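Side-chain contacts in extracellular solute-binding protein, family 1 (Trichodesmium erythraeum IMS101, PDB 6G7N), which binds ferric iron and, as a FutA/IdiA-type solute-binding protein, probably delivers it to an ABC transporter for uptake: residues A[18-21]-A[22-26]; A[121-125]-A[126-130]; A[221-224]-A[225-229]. All blocks are in the same frame, centred on the assembly; numbering follows the deposited sequence. Where two conformers were deposited one is given.

Contact 1: A[18-21]-A[22-26]; sequences YDSF and TKKTG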
# COMPACT_ATOMS: atom_id res chain seq x y z
N TYR A 18 -7.06 19.72 3.16
CA TYR A 18 -7.66 20.11 4.43
C TYR A 18 -8.33 21.48 4.26
O TYR A 18 -9.42 21.68 4.74
CB TYR A 18 -6.63 20.16 5.57
CG TYR A 18 -5.80 18.91 5.76
CD1 TYR A 18 -6.22 17.64 5.34
CD2 TYR A 18 -4.54 19.02 6.33
CE1 TYR A 18 -5.41 16.54 5.48
CE2 TYR A 18 -3.72 17.92 6.49
CZ TYR A 18 -4.15 16.68 6.06
OH TYR A 18 -3.34 15.56 6.19
N ASP A 19 -7.65 22.39 3.58
CA ASP A 19 -8.20 23.74 3.39
C ASP A 19 -9.47 23.74 2.56
O ASP A 19 -10.40 24.47 2.87
CB ASP A 19 -7.13 24.64 2.77
CG ASP A 19 -5.97 24.97 3.75
OD1 ASP A 19 -6.05 24.62 4.94
OD2 ASP A 19 -4.97 25.51 3.29
N SER A 20 -9.54 22.92 1.52
CA SER A 20 -10.75 22.79 0.73
C SER A 20 -11.89 22.20 1.56
O SER A 20 -13.04 22.68 1.50
CB SER A 20 -10.48 21.96 -0.50
OG SER A 20 -11.68 21.80 -1.23
N PHE A 21 -11.57 21.16 2.32
CA PHE A 21 -12.55 20.58 3.25
C PHE A 21 -13.11 21.64 4.20
O PHE A 21 -14.33 21.71 4.39
CB PHE A 21 -11.91 19.43 4.01
CG PHE A 21 -12.77 18.85 5.06
CD1 PHE A 21 -13.84 18.04 4.71
CD2 PHE A 21 -12.51 19.06 6.40
CE1 PHE A 21 -14.66 17.48 5.67
CE2 PHE A 21 -13.31 18.48 7.37
CZ PHE A 21 -14.39 17.69 7.00
N THR A 22 -12.25 22.47 4.76
CA THR A 22 -12.72 23.51 5.65
C THR A 22 -13.62 24.54 4.94
O THR A 22 -14.64 24.96 5.50
CB THR A 22 -11.53 24.17 6.34
OG1 THR A 22 -10.80 23.17 7.04
CG2 THR A 22 -11.98 25.23 7.31
N LYS A 23 -13.24 24.90 3.73
CA LYS A 23 -14.12 25.82 2.92
C LYS A 23 -15.51 25.21 2.67
O LYS A 23 -16.55 25.87 2.73
CB LYS A 23 -13.44 26.11 1.59
CG LYS A 23 -14.14 27.07 0.64
CD LYS A 23 -13.26 27.34 -0.58
CE LYS A 23 -14.01 28.04 -1.70
NZ LYS A 23 -13.57 27.63 -3.06
N LYS A 24 -15.54 23.92 2.39
CA LYS A 24 -16.79 23.23 2.07
C LYS A 24 -17.68 22.91 3.26
O LYS A 24 -18.90 22.88 3.13
CB LYS A 24 -16.47 21.95 1.28
CG LYS A 24 -15.92 22.24 -0.10
CD LYS A 24 -15.39 21.00 -0.78
CE LYS A 24 -15.02 21.26 -2.21
NZ LYS A 24 -16.21 20.90 -3.00
N THR A 25 -17.08 22.66 4.42
CA THR A 25 -17.78 22.15 5.61
C THR A 25 -17.76 23.04 6.82
O THR A 25 -18.53 22.82 7.75
CB THR A 25 -17.25 20.78 6.03
OG1 THR A 25 -15.95 20.90 6.63
CG2 THR A 25 -17.23 19.79 4.88
N GLY A 26 -16.83 23.98 6.87
CA GLY A 26 -16.62 24.79 8.05
C GLY A 26 -15.72 24.17 9.10
O GLY A 26 -15.44 24.81 10.09
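Phe21 lays one face of its ring under the hydroxyl of Thr25, whose OG1 stands 3.5 Å above the ring plane, over its centre. Beside it the Thr25 methyl reaches the ring rim, with CG2 3.5 Å from Phe21 CE1. The two residues are one turn apart at the C-terminal end of helix 15-25, the helix of a beta-alpha-beta unit in the periplasmic binding protein fold, which joins strands 2-7 and 28-33. With CG anti to the backbone N (chi1 175°), the Phe21 ring lies on the buried side of the helix, edge-to-face with Phe251 and against Ile3 and Val29. Thr25 takes the crowded position, OG1 between its backbone N and carbonyl carbon (chi1 73°), which turns the hydroxyl back toward the preceding turn. There Phe21 O accepts two bonds from the same residue: Thr25 N comes nearly along the C=O axis, while Thr25 OG1 donates from above the carbonyl plane. The hydroxyl is also hydrogen-bonded to Leu27 N, and Thr22 OG1 to Leu27 O, tying the last turn to the chain that leaves it. On the flank nearer solvent, Lys24 runs its aliphatic chain past Ser20, CE coming 3.5 Å from Ser20 OG, and both side chains touch Tyr254 of helix 245-255. Tyr18 points its ring inward, its OH bonded to His10. The helix stops at Gly26, which has positive phi; its N still bonds to Thr22 O at 2.8 Å.

Contact 2: A[121-125]-A[126-130]; sequences EDLAQ and NKWKG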
# COMPACT_ATOMS: atom_id res chain seq x y z
N GLU A 121 4.18 -16.18 -8.93
CA GLU A 121 4.52 -17.58 -8.74
C GLU A 121 5.79 -17.94 -9.48
O GLU A 121 6.61 -18.72 -8.98
CB GLU A 121 3.34 -18.47 -9.17
CG GLU A 121 2.15 -18.41 -8.19
CD GLU A 121 1.25 -17.16 -8.26
OE1 GLU A 121 1.37 -16.33 -9.19
OE2 GLU A 121 0.41 -17.05 -7.34
N ASP A 122 5.97 -17.39 -10.68
CA ASP A 122 7.13 -17.68 -11.52
C ASP A 122 8.44 -17.25 -10.89
O ASP A 122 9.52 -17.75 -11.25
CB ASP A 122 6.94 -16.99 -12.89
CG ASP A 122 8.19 -16.95 -13.75
OD1 ASP A 122 8.35 -17.91 -14.47
OD2 ASP A 122 8.93 -15.91 -13.84
N LEU A 123 8.39 -16.33 -9.91
CA LEU A 123 9.61 -15.85 -9.26
C LEU A 123 10.31 -16.89 -8.41
O LEU A 123 11.47 -16.68 -8.03
CB LEU A 123 9.31 -14.60 -8.42
CG LEU A 123 8.68 -13.46 -9.23
CD1 LEU A 123 8.40 -12.29 -8.32
CD2 LEU A 123 9.61 -13.07 -10.38
N ALA A 124 9.65 -18.03 -8.15
CA ALA A 124 10.30 -19.14 -7.44
C ALA A 124 11.04 -20.09 -8.36
O ALA A 124 11.67 -21.02 -7.86
CB ALA A 124 9.24 -19.91 -6.63
N GLN A 125 10.98 -19.88 -9.66
CA GLN A 125 11.63 -20.77 -10.61
C GLN A 125 13.15 -20.61 -10.55
O GLN A 125 13.68 -19.51 -10.28
CB GLN A 125 11.13 -20.49 -12.01
CG GLN A 125 9.67 -20.85 -12.24
CD GLN A 125 9.42 -22.35 -12.28
OE1 GLN A 125 10.28 -23.13 -12.67
NE2 GLN A 125 8.25 -22.77 -11.85
N ASN A 126 13.86 -21.70 -10.85
CA ASN A 126 15.33 -21.77 -10.78
C ASN A 126 16.03 -20.73 -11.65
O ASN A 126 17.16 -20.32 -11.34
CB ASN A 126 15.85 -23.16 -11.20
CG ASN A 126 15.39 -24.30 -10.29
OD1 ASN A 126 15.05 -24.09 -9.13
ND2 ASN A 126 15.42 -25.53 -10.81
N LYS A 127 15.41 -20.35 -12.77
CA LYS A 127 16.00 -19.37 -13.66
C LYS A 127 16.32 -18.04 -12.99
O LYS A 127 17.17 -17.31 -13.48
CB LYS A 127 15.11 -19.15 -14.89
CG LYS A 127 13.77 -18.54 -14.55
CD LYS A 127 12.79 -18.58 -15.71
CE LYS A 127 11.42 -18.12 -15.25
NZ LYS A 127 10.40 -18.20 -16.32
N TRP A 128 15.67 -17.72 -11.87
CA TRP A 128 15.93 -16.46 -11.17
C TRP A 128 16.99 -16.57 -10.08
O TRP A 128 17.21 -15.60 -9.34
CB TRP A 128 14.62 -15.88 -10.62
CG TRP A 128 13.62 -15.57 -11.67
CD1 TRP A 128 12.38 -16.13 -11.82
CD2 TRP A 128 13.74 -14.59 -12.70
NE1 TRP A 128 11.73 -15.57 -12.87
CE2 TRP A 128 12.53 -14.62 -13.44
CE3 TRP A 128 14.73 -13.66 -13.06
CZ2 TRP A 128 12.30 -13.80 -14.55
CZ3 TRP A 128 14.49 -12.84 -14.18
CH2 TRP A 128 13.28 -12.92 -14.89
N LYS A 129 17.70 -17.70 -10.00
CA LYS A 129 18.68 -17.88 -8.93
C LYS A 129 19.74 -16.78 -8.99
O LYS A 129 20.29 -16.51 -10.07
CB LYS A 129 19.33 -19.26 -8.98
CG LYS A 129 20.06 -19.62 -7.68
CD LYS A 129 20.52 -21.06 -7.68
CE LYS A 129 20.85 -21.52 -6.27
NZ LYS A 129 22.06 -20.88 -5.73
N GLY A 130 20.00 -16.15 -7.84
CA GLY A 130 21.01 -15.10 -7.75
C GLY A 130 20.56 -13.76 -8.30
O GLY A 130 21.40 -12.86 -8.38
O HOH W 1 13.59 -22.94 -7.52
O HOH W 2 12.46 -24.11 -11.51
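The indole of Trp128 has Leu123 CD2 4.1 Å above one face and, from its own neighbour Lys127, CG 3.9 Å above the opposite one, both offset toward the rim. At the edge, Asp122 O lies in the ring plane beside CD1, and NE1 donates a nearly straight bond to Asp122 OD2 (3.0 Å, 169°). This oxygen lies close to the indole plane, yet the carboxylate itself is turned almost perpendicular to the ring, and NE1 meets OD2 from above the carboxylate plane. The other oxygen, OD1, faces the ammonium: Lys127 NZ donates to the syn lone pair of Asp122 OD1 (2.8 Å), the hydrogen bond of a salt bridge. Lys127 gets there with CG between its backbone N and carbonyl carbon (chi1 64°) and the chain extended beyond, its CE passing 4.0 Å from Gln125 CB. Asp122 thus clamps two consecutive side chains across a turn between the 3-10 segments 121-124 and 126-128. With Asp122 replaced by an alanine, the Lys127 ammonium would probably lose its counter-charge and the indole N-H its carboxylate acceptor, leaving the ring less firmly fixed in rotation. The backbone closes the same turn, Trp128 N bonding to Gln125 O at 3.1 Å, and a water bridges Gln125 OE1 to Asn126 N. Asn168 ND2 ties in from outside, donating to Leu123 O and Gln125 O. The whole turn lies in the connection from strand 96-108 to strand 132-133, with Leu123 and Trp128 packed on Ile191 of strand 191-195, and Leu123 and Ala124 against Phe165 and Trp161, respectively, of helix 140-167.

Contact 3: A[221-224]-A[225-229]; sequences FPNQ and NGRGT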
# COMPACT_ATOMS: atom_id res chain seq x y z
N PHE A 221 3.45 -5.34 -14.15
CA PHE A 221 2.27 -5.66 -13.34
C PHE A 221 1.99 -7.15 -13.48
O PHE A 221 1.58 -7.60 -14.55
CB PHE A 221 1.07 -4.83 -13.84
CG PHE A 221 1.30 -3.34 -13.74
CD1 PHE A 221 1.33 -2.71 -12.51
CD2 PHE A 221 1.49 -2.57 -14.87
CE1 PHE A 221 1.53 -1.35 -12.37
CE2 PHE A 221 1.71 -1.20 -14.75
CZ PHE A 221 1.73 -0.59 -13.50
N PRO A 222 2.19 -7.97 -12.41
CA PRO A 222 2.13 -9.39 -12.62
C PRO A 222 0.70 -9.95 -12.66
O PRO A 222 -0.27 -9.32 -12.24
CB PRO A 222 2.89 -9.96 -11.40
CG PRO A 222 3.71 -8.82 -10.90
CD PRO A 222 2.80 -7.65 -11.12
N ASN A 223 0.62 -11.18 -13.19
CA ASN A 223 -0.59 -11.99 -13.18
C ASN A 223 -1.73 -11.39 -14.03
O ASN A 223 -2.91 -11.68 -13.81
CB ASN A 223 -1.09 -12.36 -11.76
CG ASN A 223 -0.09 -13.19 -10.96
OD1 ASN A 223 1.05 -12.79 -10.76
ND2 ASN A 223 -0.53 -14.39 -10.49
N GLN A 224 -1.36 -10.68 -15.10
CA GLN A 224 -2.35 -10.08 -15.99
C GLN A 224 -3.20 -11.06 -16.75
O GLN A 224 -4.31 -10.72 -17.13
CB GLN A 224 -1.67 -9.13 -16.97
CG GLN A 224 -1.06 -7.93 -16.28
CD GLN A 224 -2.12 -7.09 -15.60
OE1 GLN A 224 -2.96 -6.45 -16.29
NE2 GLN A 224 -2.16 -7.11 -14.26
N ASN A 225 -2.66 -12.24 -17.02
CA ASN A 225 -3.39 -13.26 -17.74
C ASN A 225 -4.15 -14.19 -16.82
O ASN A 225 -4.80 -15.12 -17.29
CB ASN A 225 -2.47 -14.04 -18.70
CG ASN A 225 -1.93 -13.15 -19.79
OD1 ASN A 225 -2.63 -12.29 -20.30
ND2 ASN A 225 -0.68 -13.33 -20.14
N GLY A 226 -4.12 -13.90 -15.52
CA GLY A 226 -4.81 -14.67 -14.50
C GLY A 226 -5.58 -13.74 -13.60
O GLY A 226 -6.45 -12.98 -14.06
N ARG A 227 -5.29 -13.81 -12.30
CA ARG A 227 -6.13 -13.14 -11.31
C ARG A 227 -5.92 -11.64 -11.21
O ARG A 227 -6.75 -10.97 -10.61
CB ARG A 227 -5.96 -13.79 -9.95
CG ARG A 227 -4.59 -13.56 -9.31
CD ARG A 227 -4.48 -14.25 -7.97
NE ARG A 227 -3.17 -14.05 -7.34
CZ ARG A 227 -2.13 -14.88 -7.39
NH1 ARG A 227 -2.22 -16.04 -8.01
NH2 ARG A 227 -1.00 -14.54 -6.83
N GLY A 228 -4.81 -11.12 -11.75
CA GLY A 228 -4.51 -9.72 -11.66
C GLY A 228 -3.44 -9.39 -10.64
O GLY A 228 -3.00 -10.23 -9.86
N THR A 229 -3.02 -8.13 -10.64
CA THR A 229 -1.94 -7.64 -9.82
C THR A 229 -2.41 -7.41 -8.37
O THR A 229 -3.54 -6.99 -8.13
CB THR A 229 -1.39 -6.35 -10.44
OG1 THR A 229 -0.88 -6.64 -11.74
CG2 THR A 229 -0.33 -5.66 -9.62
O HOH W 3 -6.61 -11.92 -17.05
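Asn223 O is gripped by two backbone N-H groups that reach it from opposite faces of its carbonyl plane: Gly226 N at 3.1 Å and Gly228 N at 2.9 Å. The first closes a type I beta turn from Asn223 to Gly226; the second draws the returning chain back against it, in the loop between strands 217-220 and 231-239. At the base, Thr229 OG1 donates to Pro222 O at 2.8 Å, in the carbonyl plane and on a lone pair. The Thr229 torsion, OG1 beside its own backbone N (chi1 -62°), aims the hydroxyl at this carbonyl, and OG1 also comes 3.4 Å from Phe221 CB. A water spans Gln224 O and Gly226 O, while Gln224 OE1 accepts from Lys290 N. Farther out, Asn223 and Arg227 run side by side in the same direction, with Asn223 ND2 3.3 Å above one face of the guanidinium and toward its rim; amide and guanidinium planes are 52° apart, not stacked in parallel. Both are donors and do not bond to each other; Asn223 OD1 accepts from Tyr120 N. That two donor groups lie so close is probably tolerated because the Glu121 carboxylate accepts from both.

In the fold
Along the chain the three contacts come in series, and they fall on two sides of the molecule. Contact 1, in the beta-alpha-beta unit of strands 2-7 and 28-33, lies on the opposite side of the chain's centre from the other two, about 51 Å from contact 2 and about 39 Å from contact 3, centre to centre. Contacts 2 and 3 have their centres about 17 Å apart and touch: Glu121 OE2 forms a salt bridge with Arg227 NH1 at 2.9 Å, and Glu121 OE1 probably accepts from Asn223 ND2. This one carboxylate joins loops separated by about a hundred residues. With iron held by Tyr141, Tyr197 and Tyr198, outside all three, the contacts belong to the protein framework around the metal site.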